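Local coordinates for aldose 1-epimerase (Caenorhabditis elegans, PDB 1LUR), which probably catalyses the interconversion of the alpha and beta anomers of aldoses such as galactose, at residues F195-D200 against T205-S210; I155-T160 against T271-I276; T38-D41 against K45-D48. All coordinates share one frame; numbering follows the deposited sequence.

Overall arrangement
Contact 3 comes first along the chain, joining strand 33-40 to strand 46-48 at the edge of a four-stranded antiparallel sheet. Contact 2 links strand 152-160 of the nine-stranded sheet to residues 271-276, which run from strand 265-271 of that sheet into strand 275-279 of a seven-stranded one. Contact 1 falls between the two segments of contact 2 in sequence and lies at the edge of the seven-stranded sheet. Centres of contacts 1 and 2 are about 22 Å apart, contacts 2 and 3 about 26 Å, contacts 1 and 3 about 36 Å. Contacts 1 and 3 are local pairings at sheet edges; contact 2, about 10 Å from the chain's centre, ties residues more than 100 apart.

Contact 1 (F195-D200 against T205-S210); sequences FVEVDD and TGAIRS
F195 and R209 form a hydrogen-bonded antiparallel pair, with F195 N to R209 O at 2.8 Å and R209 N to F195 O at 2.9 Å, while V196 faces I208 as the non-hydrogen-bonded pair; the strand axes, at 124°, are strongly twisted. Bonds from E197 N to A207 O and from T205 N to E197 O carry the pairing to the corner at G206. On one face F195 and R209 run side by side: R209 CB sits over the ring, 3.5 Å from F195 CE2, and F195 CZ lies over one face of the guanidinium, with the planes 51° apart. V196 CG2 touches I208 CD1 on the other face. E197 reaches across: with CG anti to the backbone N (chi1 176°) and an extended chain, its OE2 accepts from T205 OG1 at 2.7 Å, on the anti side of the carboxylate but tilted out of its plane. E197 OE1 lies 3.2 Å from R209 CD but 4.5 Å from R209 NE, beyond salt-bridge range. One water donates to E197 O and A207 O and accepts from G206 N. This is a twisted beta hairpin whose second strand is outermost in the seven-stranded antiparallel sheet.

Contact 2 (I155-T160 against T271-I276); sequences IEHHAT and TSYPVI
H157 and Y273 meet through their side chains alone, a link within the galactose mutarotase-like beta-sandwich (supersandwich) fold expected for this family: H157 belongs to strand 152-160 of the nine-stranded sheet, whereas Y273 sits in the short connection that leaves strand 265-271 of that sheet for strand 275-279 of the seven-stranded one. The tight part is very small. Only 76 Å² is buried between the segments, all of it from these two residues, yet both are buried in the protein. What draws them together is a single short hydrogen bond. Their rings meet rim to rim, centroids 5.9 Å apart and planes at 68°, so neither covers the face of the other and the contact is polar, with no stacking. The side chains cross at about a right angle.

Neighbours surround the pair: V143, L169 and Y327 touch H157, while P304 touches Y273 and F306 meets its ring edge-to-face. Y273 OH also bonds to Y327 OH, which gives the phenol oxygen a second polar partner. At its base Y273 is steadied by an ST turn, in which Y273 N donates to T271 OG1 at 3.0 Å.

The loose, solvent side is the face of 155-160 that carries E156, H158 and T160, turned from Y273. E156 is exposed there and the other two are partly so, in contrast to the buried imidazole on the inner face.

With H157 CG anti to the carbonyl carbon (chi1 -75°), the imidazole is directed at the phenol, whose oxygen lies in the imidazole plane at its edge, 2.7 Å from H157 ND1 in a nearly straight hydrogen bond of 169° that either partner could donate.

Contact 3 (T38-D41 against K45-D48); sequences TFPD and KNQD
D41 and K45 cross at a slant, the carboxylate lying against the start of the lysine chain and away from its amine. D41 CG sits between the backbone N and the carbonyl carbon (chi1 56°), which swings the carboxylate back to the lysine backbone: K45 N donates to D41 OD1 at 2.7 Å, approaching from above the carboxylate plane, 55° out of it. OD1 also takes a weak bond from N43 N within the turn. D41 OD2 lies alongside K45 CB at 3.0 Å. The lysine chain, extended as far as CE and bent only at its last torsion, leads K45 NZ away to 6.3 Å from D41 OD2, so the pair is no salt bridge. In the reverse direction D41 N donates to K45 O at 2.7 Å. These bonds close the end of a beta hairpin between strands 33-40 and 46-48, whose F39 and Q47 exchange backbone bonds. Replacing D41 by an alanine keeps the D41 N bond but would probably leave K45 N without its carboxylate acceptor. Next along the ladder, P40 and N46 lie side by side, with N46 ND2 resting 3.6 Å from P40 CD. On the other face F39 meets H337 ring to ring, and Q47 touches I265.

Contact 1 (F195-D200 against T205-S210)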
# COMPACT_ATOMS: atom_id res chain seq x y z
N PHE A 195 2.62 -12.33 -12.66
CA PHE A 195 2.25 -12.17 -11.27
C PHE A 195 3.14 -13.08 -10.42
O PHE A 195 3.70 -14.05 -10.93
CB PHE A 195 0.76 -12.46 -11.03
CG PHE A 195 0.38 -13.92 -11.09
CD1 PHE A 195 0.27 -14.67 -9.92
CD2 PHE A 195 0.06 -14.52 -12.30
CE1 PHE A 195 -0.16 -15.99 -9.96
CE2 PHE A 195 -0.38 -15.85 -12.35
CZ PHE A 195 -0.49 -16.59 -11.18
N VAL A 196 3.28 -12.74 -9.15
CA VAL A 196 4.09 -13.51 -8.23
C VAL A 196 3.29 -14.65 -7.61
O VAL A 196 2.30 -14.43 -6.93
CB VAL A 196 4.65 -12.60 -7.11
CG1 VAL A 196 5.47 -13.42 -6.11
CG2 VAL A 196 5.51 -11.52 -7.73
N GLU A 197 3.74 -15.88 -7.85
CA GLU A 197 3.06 -17.05 -7.32
C GLU A 197 3.20 -17.14 -5.79
O GLU A 197 4.25 -16.85 -5.24
CB GLU A 197 3.63 -18.31 -7.97
CG GLU A 197 3.09 -19.62 -7.44
CD GLU A 197 3.76 -20.79 -8.11
OE1 GLU A 197 3.44 -21.07 -9.28
OE2 GLU A 197 4.64 -21.41 -7.47
N VAL A 198 2.12 -17.54 -5.13
CA VAL A 198 2.13 -17.66 -3.67
C VAL A 198 1.55 -19.01 -3.27
O VAL A 198 0.83 -19.63 -4.05
CB VAL A 198 1.29 -16.56 -3.00
CG1 VAL A 198 1.87 -15.20 -3.32
CG2 VAL A 198 -0.16 -16.66 -3.46
N ASP A 199 1.87 -19.46 -2.06
CA ASP A 199 1.37 -20.74 -1.57
C ASP A 199 0.07 -20.56 -0.79
O ASP A 199 -0.57 -19.51 -0.87
CB ASP A 199 2.42 -21.44 -0.70
CG ASP A 199 2.85 -20.60 0.50
OD1 ASP A 199 2.03 -19.81 1.01
OD2 ASP A 199 4.01 -20.76 0.94
N ASP A 200 -0.30 -21.59 -0.04
CA ASP A 200 -1.52 -21.58 0.77
C ASP A 200 -1.55 -20.45 1.80
O ASP A 200 -2.62 -19.90 2.10
CB ASP A 200 -1.68 -22.91 1.51
CG ASP A 200 -1.13 -24.09 0.73
OD1 ASP A 200 0.08 -24.07 0.41
OD2 ASP A 200 -1.90 -25.03 0.44
N THR A 205 6.49 -18.16 -3.53
CA THR A 205 7.23 -19.40 -3.67
C THR A 205 8.54 -19.14 -4.41
O THR A 205 9.43 -19.98 -4.44
CB THR A 205 6.42 -20.43 -4.47
OG1 THR A 205 6.12 -19.88 -5.76
CG2 THR A 205 5.13 -20.76 -3.76
N GLY A 206 8.63 -17.95 -5.02
CA GLY A 206 9.83 -17.59 -5.76
C GLY A 206 9.60 -17.73 -7.26
O GLY A 206 10.46 -17.38 -8.07
N ALA A 207 8.43 -18.25 -7.62
CA ALA A 207 8.07 -18.44 -9.02
C ALA A 207 7.27 -17.26 -9.56
O ALA A 207 6.54 -16.60 -8.82
CB ALA A 207 7.26 -19.72 -9.17
N ILE A 208 7.44 -16.99 -10.85
CA ILE A 208 6.73 -15.90 -11.52
C ILE A 208 5.88 -16.59 -12.57
O ILE A 208 6.38 -17.43 -13.32
CB ILE A 208 7.68 -14.92 -12.22
CG1 ILE A 208 8.62 -14.26 -11.20
CG2 ILE A 208 6.87 -13.85 -12.96
CD1 ILE A 208 7.91 -13.43 -10.16
N ARG A 209 4.60 -16.24 -12.62
CA ARG A 209 3.70 -16.85 -13.59
C ARG A 209 3.09 -15.83 -14.52
O ARG A 209 2.79 -14.70 -14.12
CB ARG A 209 2.58 -17.61 -12.88
CG ARG A 209 3.00 -18.94 -12.28
CD ARG A 209 1.80 -19.67 -11.70
NE ARG A 209 0.75 -19.84 -12.69
CZ ARG A 209 -0.45 -20.36 -12.44
NH1 ARG A 209 -0.74 -20.77 -11.22
NH2 ARG A 209 -1.35 -20.47 -13.41
N SER A 210 2.92 -16.25 -15.77
CA SER A 210 2.33 -15.39 -16.78
C SER A 210 0.89 -15.22 -16.38
O SER A 210 0.29 -16.11 -15.76
CB SER A 210 2.41 -16.07 -18.16
OG SER A 210 1.52 -15.45 -19.07
O HOH W 1 6.92 -16.23 -6.06

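Contact 2 (I155-T160 against T271-I276)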
# COMPACT_ATOMS: atom_id res chain seq x y z
N ILE A 155 2.47 10.22 -3.23
CA ILE A 155 3.06 9.65 -2.03
C ILE A 155 4.53 9.42 -2.36
O ILE A 155 4.86 8.71 -3.31
CB ILE A 155 2.46 8.27 -1.64
CG1 ILE A 155 0.97 8.38 -1.36
CG2 ILE A 155 3.17 7.76 -0.39
CD1 ILE A 155 0.34 7.07 -0.90
N GLU A 156 5.40 10.04 -1.58
CA GLU A 156 6.83 9.88 -1.79
C GLU A 156 7.37 9.09 -0.62
O GLU A 156 6.98 9.31 0.52
CB GLU A 156 7.52 11.24 -1.82
CG GLU A 156 7.18 12.09 -3.01
CD GLU A 156 7.65 13.51 -2.82
OE1 GLU A 156 8.88 13.72 -2.63
OE2 GLU A 156 6.80 14.42 -2.85
N HIS A 157 8.27 8.16 -0.93
CA HIS A 157 8.89 7.32 0.08
C HIS A 157 10.39 7.59 -0.02
O HIS A 157 10.99 7.35 -1.06
CB HIS A 157 8.59 5.85 -0.21
CG HIS A 157 7.19 5.44 0.13
ND1 HIS A 157 6.65 4.23 -0.26
CD2 HIS A 157 6.23 6.06 0.87
CE1 HIS A 157 5.42 4.13 0.22
NE2 HIS A 157 5.14 5.23 0.91
N HIS A 158 10.98 8.11 1.05
CA HIS A 158 12.41 8.40 1.06
C HIS A 158 13.06 7.84 2.32
O HIS A 158 12.41 7.69 3.35
CB HIS A 158 12.62 9.92 1.03
CG HIS A 158 14.05 10.33 1.18
ND1 HIS A 158 14.97 10.22 0.15
CD2 HIS A 158 14.74 10.83 2.24
CE1 HIS A 158 16.15 10.64 0.57
NE2 HIS A 158 16.04 11.01 1.83
N ALA A 159 14.35 7.53 2.23
CA ALA A 159 15.06 6.99 3.38
C ALA A 159 16.57 6.91 3.20
O ALA A 159 17.07 6.87 2.08
CB ALA A 159 14.52 5.59 3.73
N THR A 160 17.27 6.90 4.33
CA THR A 160 18.72 6.81 4.38
C THR A 160 19.04 5.93 5.58
O THR A 160 18.16 5.63 6.39
CB THR A 160 19.37 8.20 4.57
OG1 THR A 160 18.84 8.82 5.74
CG2 THR A 160 19.10 9.08 3.37
N THR A 271 3.70 4.43 -10.75
CA THR A 271 4.63 4.32 -9.64
C THR A 271 6.01 3.89 -10.09
O THR A 271 6.17 3.31 -11.17
CB THR A 271 4.11 3.30 -8.59
OG1 THR A 271 5.10 3.11 -7.57
CG2 THR A 271 3.82 1.96 -9.25
N SER A 272 7.00 4.18 -9.26
CA SER A 272 8.38 3.83 -9.55
C SER A 272 8.59 2.38 -9.14
O SER A 272 9.52 1.73 -9.61
CB SER A 272 9.32 4.74 -8.76
OG SER A 272 9.00 4.71 -7.37
N TYR A 273 7.71 1.88 -8.27
CA TYR A 273 7.81 0.50 -7.80
C TYR A 273 7.57 -0.45 -8.98
O TYR A 273 6.83 -0.13 -9.91
CB TYR A 273 6.79 0.21 -6.69
CG TYR A 273 7.16 0.80 -5.33
CD1 TYR A 273 6.52 1.94 -4.84
CD2 TYR A 273 8.16 0.22 -4.54
CE1 TYR A 273 6.87 2.49 -3.60
CE2 TYR A 273 8.51 0.77 -3.30
CZ TYR A 273 7.86 1.91 -2.84
OH TYR A 273 8.21 2.46 -1.63
N PRO A 274 8.20 -1.64 -8.94
CA PRO A 274 8.07 -2.65 -9.99
C PRO A 274 6.80 -3.49 -9.94
O PRO A 274 6.43 -4.10 -10.94
CB PRO A 274 9.33 -3.48 -9.80
CG PRO A 274 9.44 -3.53 -8.31
CD PRO A 274 9.16 -2.08 -7.91
N VAL A 275 6.14 -3.54 -8.79
CA VAL A 275 4.92 -4.32 -8.69
C VAL A 275 3.85 -3.61 -7.88
O VAL A 275 4.11 -2.61 -7.21
CB VAL A 275 5.17 -5.71 -8.03
CG1 VAL A 275 6.42 -6.35 -8.61
CG2 VAL A 275 5.26 -5.59 -6.53
N ILE A 276 2.64 -4.13 -7.97
CA ILE A 276 1.52 -3.57 -7.24
C ILE A 276 0.78 -4.75 -6.64
O ILE A 276 0.24 -5.59 -7.36
CB ILE A 276 0.55 -2.79 -8.14
CG1 ILE A 276 1.24 -1.55 -8.71
CG2 ILE A 276 -0.69 -2.41 -7.34
CD1 ILE A 276 0.33 -0.66 -9.56

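Contact 3 (T38-D41 against K45-D48)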
# COMPACT_ATOMS: atom_id res chain seq x y z
N THR A 38 -11.46 12.19 0.19
CA THR A 38 -12.75 12.54 -0.39
C THR A 38 -12.62 13.15 -1.78
O THR A 38 -11.70 13.93 -2.05
CB THR A 38 -13.49 13.53 0.52
OG1 THR A 38 -12.70 14.71 0.69
CG2 THR A 38 -13.73 12.91 1.88
N PHE A 39 -13.56 12.80 -2.66
CA PHE A 39 -13.57 13.30 -4.03
C PHE A 39 -15.00 13.22 -4.56
O PHE A 39 -15.66 12.20 -4.43
CB PHE A 39 -12.65 12.44 -4.90
CG PHE A 39 -12.34 13.03 -6.24
CD1 PHE A 39 -11.57 14.18 -6.34
CD2 PHE A 39 -12.80 12.43 -7.41
CE1 PHE A 39 -11.24 14.72 -7.59
CE2 PHE A 39 -12.47 12.95 -8.66
CZ PHE A 39 -11.69 14.10 -8.75
N PRO A 40 -15.50 14.31 -5.16
CA PRO A 40 -16.87 14.30 -5.69
C PRO A 40 -17.10 13.29 -6.81
O PRO A 40 -16.26 13.12 -7.69
CB PRO A 40 -17.07 15.74 -6.15
CG PRO A 40 -15.69 16.14 -6.59
CD PRO A 40 -14.82 15.58 -5.48
N ASP A 41 -18.25 12.62 -6.77
CA ASP A 41 -18.58 11.63 -7.80
C ASP A 41 -19.17 12.33 -9.02
O ASP A 41 -19.16 13.55 -9.11
CB ASP A 41 -19.59 10.61 -7.26
CG ASP A 41 -20.85 11.26 -6.72
OD1 ASP A 41 -21.29 12.28 -7.29
OD2 ASP A 41 -21.41 10.75 -5.72
N LYS A 45 -21.26 14.51 -5.73
CA LYS A 45 -21.34 14.16 -4.31
C LYS A 45 -20.00 13.64 -3.78
O LYS A 45 -19.40 12.75 -4.38
CB LYS A 45 -22.42 13.11 -4.08
CG LYS A 45 -22.54 12.65 -2.65
CD LYS A 45 -23.59 11.56 -2.50
CE LYS A 45 -23.68 11.08 -1.06
NZ LYS A 45 -24.00 12.20 -0.12
N ASN A 46 -19.56 14.19 -2.65
CA ASN A 46 -18.30 13.79 -2.03
C ASN A 46 -18.34 12.34 -1.57
O ASN A 46 -19.27 11.91 -0.88
CB ASN A 46 -17.98 14.68 -0.83
CG ASN A 46 -17.20 15.93 -1.21
OD1 ASN A 46 -17.04 16.84 -0.41
ND2 ASN A 46 -16.71 15.97 -2.45
N GLN A 47 -17.31 11.59 -1.95
CA GLN A 47 -17.21 10.19 -1.57
C GLN A 47 -15.83 9.92 -1.00
O GLN A 47 -14.82 10.36 -1.55
CB GLN A 47 -17.44 9.29 -2.78
CG GLN A 47 -17.39 7.82 -2.44
CD GLN A 47 -18.49 7.42 -1.48
OE1 GLN A 47 -19.67 7.47 -1.82
NE2 GLN A 47 -18.11 7.05 -0.26
N ASP A 48 -15.79 9.22 0.13
CA ASP A 48 -14.53 8.89 0.77
C ASP A 48 -14.12 7.62 0.03
O ASP A 48 -14.80 6.60 0.10
CB ASP A 48 -14.73 8.59 2.25
CG ASP A 48 -13.42 8.59 3.03
OD1 ASP A 48 -12.41 8.10 2.49
OD2 ASP A 48 -13.41 9.08 4.18